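Local coordinates for Lmo0488 protein (Listeria monocytogenes serovar 1/2a, PDB 5TED) that probably acts as a LysR-type transcriptional activator of protocatechuate biosynthesis genes in response to shikimate, which its effector-binding domain, the part described here, holds, at residues A[97-111]-A[122-136]. Numbering follows the deposited sequence.
Sequences LQDTADYSYIFFSDT and FAEINIQPKIGCYVE. With SKM ((3R,4S,5R)-3,4,5-trihydroxycyclohex-1-ene-1-carboxylic acid), chain D.
Tyr105 and Phe107 on strand 104-108 meet Phe122, Pro129 and Ile131 on the face of a beta-alpha-beta unit where its connecting helix 115-124 lies, within the LysR effector-binding domain. Phe122 points its edge at the face of Tyr105, centroids 5.5 Å apart and planes at 87°, a T-shaped pair. It is itself sandwiched: Leu97 CD2 lies over one face, Pro129 CG over the centre of the opposite one. The Phe107 ring is turned only 36° from that of Phe122, and Ile131 CD1 lies over one face of the Phe107 ring, 3.8 Å from its centroid, a CH-pi contact. With CG1 anti to the carbonyl carbon (chi1 -64°) and CD1 extended beyond it, Ile131 reaches the Phe107 ring.

Beneath this cluster the two strands run parallel, interrupted by a beta bulge. Tyr105 N donates to Lys130 O, and Tyr105 O receives Gly132 N at 2.8 Å and, more weakly, Cys133 N; beyond the bulge Phe107 N binds Cys133 O almost straight. On the other face, Ile106 packs against Cys133 SG and Val135 CG1, beside helix 138-146. The sheet continues into the second subunit, where a strand pairs in parallel with Cys133 and Tyr134.

As in many such units, the carboxyl ends of the strands border the ligand site. Glu136 O accepts a hydrogen bond from shikimate O7 and lies at the edge of the Phe108 ring, in its plane. Thr111 OG1 meets Glu136 OE2 at 2.6 Å on the anti side, somewhat out of the carboxylate plane, while Tyr11 OH bonds OE1; both carboxylate oxygens are thus held.

At the far end, the Tyr105 hydroxyl is tethered by two successive hydrogen bonds: OH donates to Thr100 OG1, which donates in turn to Leu97 O, 2.7 Å from that OG1.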
loop_
_atom_site.group_PDB
_atom_site.type_symbol
_atom_site.label_atom_id
_atom_site.label_comp_id
_atom_site.label_asym_id
_atom_site.label_seq_id
_atom_site.Cartn_x
_atom_site.Cartn_y
_atom_site.Cartn_z
ATOM N N LEU A 97 21.787 12.500 -10.246
ATOM C CA LEU A 97 20.738 13.030 -9.378
ATOM C C LEU A 97 20.652 14.548 -9.493
ATOM O O LEU A 97 19.554 15.121 -9.461
ATOM C CB LEU A 97 20.960 12.602 -7.925
ATOM C CG LEU A 97 19.789 12.739 -6.950
ATOM C CD1 LEU A 97 18.553 12.045 -7.508
ATOM C CD2 LEU A 97 20.168 12.133 -5.597
ATOM N N GLN A 98 21.796 15.217 -9.677
ATOM C CA GLN A 98 21.758 16.667 -9.794
ATOM C C GLN A 98 21.022 17.126 -11.049
ATOM O O GLN A 98 20.663 18.304 -11.141
ATOM C CB GLN A 98 23.168 17.276 -9.788
ATOM C CG GLN A 98 24.056 16.844 -10.937
ATOM C CD GLN A 98 25.433 17.491 -10.895
ATOM O OE1 GLN A 98 25.828 18.097 -9.891
ATOM N NE2 GLN A 98 26.159 17.392 -12.004
ATOM N N ASP A 99 20.803 16.243 -12.027
ATOM C CA ASP A 99 20.023 16.652 -13.193
ATOM C C ASP A 99 18.564 16.921 -12.848
ATOM O O ASP A 99 17.828 17.418 -13.711
ATOM C CB ASP A 99 20.105 15.587 -14.297
ATOM C CG ASP A 99 21.505 15.418 -14.855
ATOM O OD1 ASP A 99 22.287 16.395 -14.814
ATOM O OD2 ASP A 99 21.827 14.300 -15.331
ATOM N N THR A 100 18.133 16.601 -11.623
ATOM C CA THR A 100 16.748 16.799 -11.190
ATOM C C THR A 100 16.545 18.106 -10.439
ATOM O O THR A 100 15.427 18.367 -9.976
ATOM C CB THR A 100 16.277 15.640 -10.284
ATOM O OG1 THR A 100 16.964 15.693 -9.024
ATOM C CG2 THR A 100 16.532 14.289 -10.939
ATOM N N ALA A 101 17.596 18.922 -10.308
ATOM C CA ALA A 101 17.562 20.057 -9.390
ATOM C C ALA A 101 16.381 20.982 -9.655
ATOM O O ALA A 101 15.792 21.529 -8.717
ATOM C CB ALA A 101 18.874 20.837 -9.471
ATOM N N ASP A 102 16.021 21.178 -10.924
ATOM C CA ASP A 102 14.994 22.160 -11.258
ATOM C C ASP A 102 13.568 21.681 -10.983
ATOM O O ASP A 102 12.644 22.497 -11.049
ATOM C CB ASP A 102 15.110 22.566 -12.729
ATOM C CG ASP A 102 16.380 23.357 -13.027
ATOM O OD1 ASP A 102 16.951 23.972 -12.099
ATOM O OD2 ASP A 102 16.789 23.377 -14.201
ATOM N N TYR A 103 13.356 20.402 -10.677
ATOM C CA TYR A 103 12.026 19.808 -10.745
ATOM C C TYR A 103 11.448 19.491 -9.372
ATOM O O TYR A 103 12.176 19.198 -8.420
ATOM C CB TYR A 103 12.062 18.557 -11.614
ATOM C CG TYR A 103 12.508 18.907 -13.000
ATOM C CD1 TYR A 103 11.702 19.685 -13.819
ATOM C CD2 TYR A 103 13.751 18.508 -13.481
ATOM C CE1 TYR A 103 12.108 20.033 -15.089
ATOM C CE2 TYR A 103 14.157 18.847 -14.748
ATOM C CZ TYR A 103 13.341 19.617 -15.542
ATOM O OH TYR A 103 13.750 19.960 -16.805
ATOM N N SER A 104 10.119 19.568 -9.284
ATOM C CA SER A 104 9.407 19.357 -8.025
ATOM C C SER A 104 9.204 17.869 -7.725
ATOM O O SER A 104 8.705 17.112 -8.569
ATOM C CB SER A 104 8.053 20.070 -8.052
ATOM O OG SER A 104 7.360 19.836 -6.840
ATOM N N TYR A 105 9.538 17.464 -6.497
ATOM C CA TYR A 105 9.482 16.068 -6.093
ATOM C C TYR A 105 8.182 15.722 -5.389
ATOM O O TYR A 105 7.600 16.530 -4.657
ATOM C CB TYR A 105 10.632 15.726 -5.148
ATOM C CG TYR A 105 11.864 15.248 -5.856
ATOM C CD1 TYR A 105 12.786 16.161 -6.365
ATOM C CD2 TYR A 105 12.118 13.890 -6.009
ATOM C CE1 TYR A 105 13.923 15.738 -7.024
ATOM C CE2 TYR A 105 13.255 13.452 -6.651
ATOM C CZ TYR A 105 14.158 14.382 -7.145
ATOM O OH TYR A 105 15.267 13.950 -7.798
ATOM N N ILE A 106 7.755 14.486 -5.621
ATOM C CA ILE A 106 6.873 13.749 -4.729
ATOM C C ILE A 106 7.832 12.957 -3.849
ATOM O O ILE A 106 8.451 11.989 -4.300
ATOM C CB ILE A 106 5.921 12.835 -5.500
ATOM C CG1 ILE A 106 4.995 13.669 -6.392
ATOM C CG2 ILE A 106 5.135 11.941 -4.532
ATOM C CD1 ILE A 106 4.665 12.988 -7.683
ATOM N N PHE A 107 8.001 13.410 -2.611
ATOM C CA PHE A 107 9.040 12.942 -1.704
ATOM C C PHE A 107 8.465 11.970 -0.682
ATOM O O PHE A 107 7.281 12.038 -0.341
ATOM C CB PHE A 107 9.668 14.139 -0.977
ATOM C CG PHE A 107 11.179 14.120 -0.926
ATOM C CD1 PHE A 107 11.925 14.310 -2.071
ATOM C CD2 PHE A 107 11.847 13.952 0.283
ATOM C CE1 PHE A 107 13.319 14.324 -2.021
ATOM C CE2 PHE A 107 13.228 13.949 0.341
ATOM C CZ PHE A 107 13.968 14.135 -0.818
ATOM N N PHE A 108 9.305 11.050 -0.205
ATOM C CA PHE A 108 8.884 10.175 0.884
ATOM C C PHE A 108 8.766 10.955 2.185
ATOM O O PHE A 108 9.605 11.807 2.491
ATOM C CB PHE A 108 9.875 9.027 1.071
ATOM C CG PHE A 108 9.701 7.911 0.073
ATOM C CD1 PHE A 108 8.589 7.091 0.113
ATOM C CD2 PHE A 108 10.641 7.713 -0.935
ATOM C CE1 PHE A 108 8.418 6.073 -0.823
ATOM C CE2 PHE A 108 10.471 6.707 -1.867
ATOM C CZ PHE A 108 9.367 5.886 -1.810
ATOM N N SER A 109 7.725 10.654 2.961
ATOM C CA SER A 109 7.549 11.290 4.262
ATOM C C SER A 109 8.623 10.816 5.240
ATOM O O SER A 109 9.342 9.849 4.994
ATOM C CB SER A 109 6.170 10.975 4.836
ATOM O OG SER A 109 6.026 9.577 4.966
ATOM N N ASP A 110 8.710 11.520 6.377
ATOM C CA ASP A 110 9.696 11.231 7.415
ATOM C C ASP A 110 9.550 9.835 8.002
ATOM O O ASP A 110 10.499 9.338 8.613
ATOM C CB ASP A 110 9.578 12.242 8.558
ATOM C CG ASP A 110 9.778 13.667 8.106
ATOM O OD1 ASP A 110 10.428 13.887 7.063
ATOM O OD2 ASP A 110 9.264 14.575 8.789
ATOM N N THR A 111 8.367 9.225 7.901
ATOM C CA THR A 111 8.186 7.869 8.409
ATOM C C THR A 111 8.956 6.831 7.594
ATOM O O THR A 111 9.130 5.699 8.059
ATOM C CB THR A 111 6.698 7.513 8.426
ATOM O OG1 THR A 111 6.158 7.644 7.103
ATOM C CG2 THR A 111 5.927 8.432 9.372
ATOM N N PHE A 122 21.218 13.477 -1.658
ATOM C CA PHE A 122 21.077 14.887 -2.016
ATOM C C PHE A 122 22.100 15.744 -1.286
ATOM O O PHE A 122 22.631 16.707 -1.853
ATOM C CB PHE A 122 19.659 15.393 -1.706
ATOM C CG PHE A 122 18.613 14.944 -2.691
ATOM C CD1 PHE A 122 18.605 15.434 -3.991
ATOM C CD2 PHE A 122 17.608 14.063 -2.302
ATOM C CE1 PHE A 122 17.643 15.010 -4.905
ATOM C CE2 PHE A 122 16.626 13.647 -3.203
ATOM C CZ PHE A 122 16.642 14.126 -4.507
ATOM N N ALA A 123 22.373 15.427 -0.020
ATOM C CA ALA A 123 23.392 16.176 0.708
ATOM C C ALA A 123 24.774 15.950 0.102
ATOM O O ALA A 123 25.593 16.876 0.044
ATOM C CB ALA A 123 23.366 15.795 2.186
ATOM N N GLU A 124 25.053 14.728 -0.354
ATOM C CA GLU A 124 26.351 14.443 -0.962
ATOM C C GLU A 124 26.615 15.349 -2.157
ATOM O O GLU A 124 27.729 15.856 -2.327
ATOM C CB GLU A 124 26.422 12.983 -1.400
ATOM C CG GLU A 124 27.693 12.625 -2.132
ATOM C CD GLU A 124 27.809 11.141 -2.395
ATOM O OE1 GLU A 124 27.021 10.365 -1.805
ATOM O OE2 GLU A 124 28.690 10.751 -3.191
ATOM N N ILE A 125 25.605 15.555 -3.001
ATOM C CA ILE A 125 25.748 16.383 -4.193
ATOM C C ILE A 125 25.348 17.819 -3.863
ATOM O O ILE A 125 25.181 18.654 -4.760
ATOM C CB ILE A 125 24.935 15.803 -5.368
ATOM C CG1 ILE A 125 23.451 15.690 -5.004
ATOM C CG2 ILE A 125 25.477 14.432 -5.758
ATOM C CD1 ILE A 125 22.540 15.429 -6.195
ATOM N N ASN A 126 25.177 18.107 -2.571
ATOM C CA ASN A 126 24.894 19.459 -2.075
ATOM C C ASN A 126 23.727 20.111 -2.820
ATOM O O ASN A 126 23.814 21.244 -3.293
ATOM C CB ASN A 126 26.155 20.328 -2.157
ATOM C CG ASN A 126 26.196 21.401 -1.083
ATOM O OD1 ASN A 126 26.475 21.117 0.084
ATOM N ND2 ASN A 126 25.926 22.643 -1.477
ATOM N N ILE A 127 22.610 19.394 -2.900
ATOM C CA ILE A 127 21.392 19.876 -3.541
ATOM C C ILE A 127 20.248 19.800 -2.543
ATOM O O ILE A 127 20.127 18.819 -1.797
ATOM C CB ILE A 127 21.058 19.079 -4.819
ATOM C CG1 ILE A 127 22.076 19.393 -5.913
ATOM C CG2 ILE A 127 19.633 19.351 -5.280
ATOM C CD1 ILE A 127 21.789 18.676 -7.210
ATOM N N GLN A 128 19.417 20.843 -2.531
ATOM C CA GLN A 128 18.224 20.914 -1.694
ATOM C C GLN A 128 17.023 20.671 -2.595
ATOM O O GLN A 128 16.578 21.592 -3.299
ATOM C CB GLN A 128 18.129 22.289 -1.030
ATOM C CG GLN A 128 19.257 22.597 -0.050
ATOM C CD GLN A 128 19.406 24.094 0.219
ATOM O OE1 GLN A 128 19.520 24.899 -0.708
ATOM N NE2 GLN A 128 19.395 24.470 1.495
ATOM N N PRO A 129 16.465 19.466 -2.630
ATOM C CA PRO A 129 15.421 19.190 -3.621
ATOM C C PRO A 129 14.181 20.043 -3.375
ATOM O O PRO A 129 13.831 20.347 -2.234
ATOM C CB PRO A 129 15.147 17.695 -3.421
ATOM C CG PRO A 129 15.450 17.478 -1.978
ATOM C CD PRO A 129 16.677 18.322 -1.727
ATOM N N LYS A 130 13.543 20.467 -4.464
ATOM C CA LYS A 130 12.233 21.112 -4.366
ATOM C C LYS A 130 11.189 20.038 -4.119
ATOM O O LYS A 130 11.027 19.133 -4.941
ATOM C CB LYS A 130 11.893 21.895 -5.631
ATOM C CG LYS A 130 12.830 23.047 -5.924
ATOM C CD LYS A 130 12.400 23.797 -7.164
ATOM C CE LYS A 130 13.254 25.035 -7.334
ATOM N NZ LYS A 130 14.636 24.692 -7.779
ATOM N N ILE A 131 10.502 20.119 -2.985
ATOM C CA ILE A 131 9.515 19.119 -2.594
ATOM C C ILE A 131 8.123 19.707 -2.755
ATOM O O ILE A 131 7.768 20.688 -2.089
ATOM C CB ILE A 131 9.756 18.624 -1.163
ATOM C CG1 ILE A 131 11.110 17.904 -1.117
ATOM C CG2 ILE A 131 8.635 17.672 -0.748
ATOM C CD1 ILE A 131 11.628 17.619 0.292
ATOM N N GLY A 132 7.336 19.104 -3.641
ATOM C CA GLY A 132 5.982 19.540 -3.896
ATOM C C GLY A 132 4.992 18.927 -2.927
ATOM O O GLY A 132 4.044 19.596 -2.507
ATOM N N CYS A 133 5.203 17.670 -2.547
ATOM C CA CYS A 133 4.302 16.986 -1.626
ATOM C C CYS A 133 5.026 15.789 -1.024
ATOM O O CYS A 133 6.097 15.388 -1.486
ATOM C CB CYS A 133 3.019 16.534 -2.328
ATOM S SG CYS A 133 3.267 15.356 -3.687
ATOM N N TYR A 134 4.436 15.225 0.026
ATOM C CA TYR A 134 4.955 14.002 0.622
ATOM C C TYR A 134 3.936 12.879 0.485
ATOM O O TYR A 134 2.717 13.114 0.498
ATOM C CB TYR A 134 5.299 14.185 2.110
ATOM C CG TYR A 134 6.443 15.150 2.409
ATOM C CD1 TYR A 134 7.762 14.716 2.423
ATOM C CD2 TYR A 134 6.199 16.490 2.700
ATOM C CE1 TYR A 134 8.807 15.582 2.722
ATOM C CE2 TYR A 134 7.241 17.365 2.995
ATOM C CZ TYR A 134 8.541 16.905 2.999
ATOM O OH TYR A 134 9.585 17.746 3.283
ATOM N N VAL A 135 4.451 11.652 0.340
ATOM C CA VAL A 135 3.647 10.431 0.398
ATOM C C VAL A 135 4.463 9.380 1.140
ATOM O O VAL A 135 5.695 9.437 1.197
ATOM C CB VAL A 135 3.224 9.872 -0.989
ATOM C CG1 VAL A 135 2.907 10.986 -1.962
ATOM C CG2 VAL A 135 4.281 8.961 -1.553
ATOM N N GLU A 136 3.764 8.387 1.681
ATOM C CA GLU A 136 4.423 7.298 2.389
ATOM C C GLU A 136 4.578 6.045 1.537
ATOM O O GLU A 136 5.667 5.471 1.473
ATOM C CB GLU A 136 3.668 6.952 3.676
ATOM C CG GLU A 136 4.313 5.779 4.407
ATOM C CD GLU A 136 3.701 5.518 5.772
ATOM O OE1 GLU A 136 2.917 4.549 5.893
ATOM O OE2 GLU A 136 3.993 6.310 6.713
HETATM O O12 SKM D . 7.539 1.550 0.949
HETATM C C8 SKM D . 7.989 2.894 1.089
HETATM C C6 SKM D . 7.730 3.386 2.344
HETATM O O7 SKM D . 8.192 4.730 2.483
HETATM C C5 SKM D . 8.468 2.537 3.553
HETATM C C4 SKM D . 9.903 2.338 3.317
HETATM C C1 SKM D . 10.862 1.962 4.457
HETATM O O2 SKM D . 10.507 2.184 5.650
HETATM O O3 SKM D . 11.996 1.458 4.196
HETATM C C10 SKM D . 10.464 2.449 1.820
HETATM C C9 SKM D . 9.643 2.955 0.763
HETATM O O11 SKM D . 9.888 2.214 -0.366
HETATM O O HOH W 1 14.536 19.477 -7.165
HETATM O O HOH W 2 16.668 21.983 -5.720
#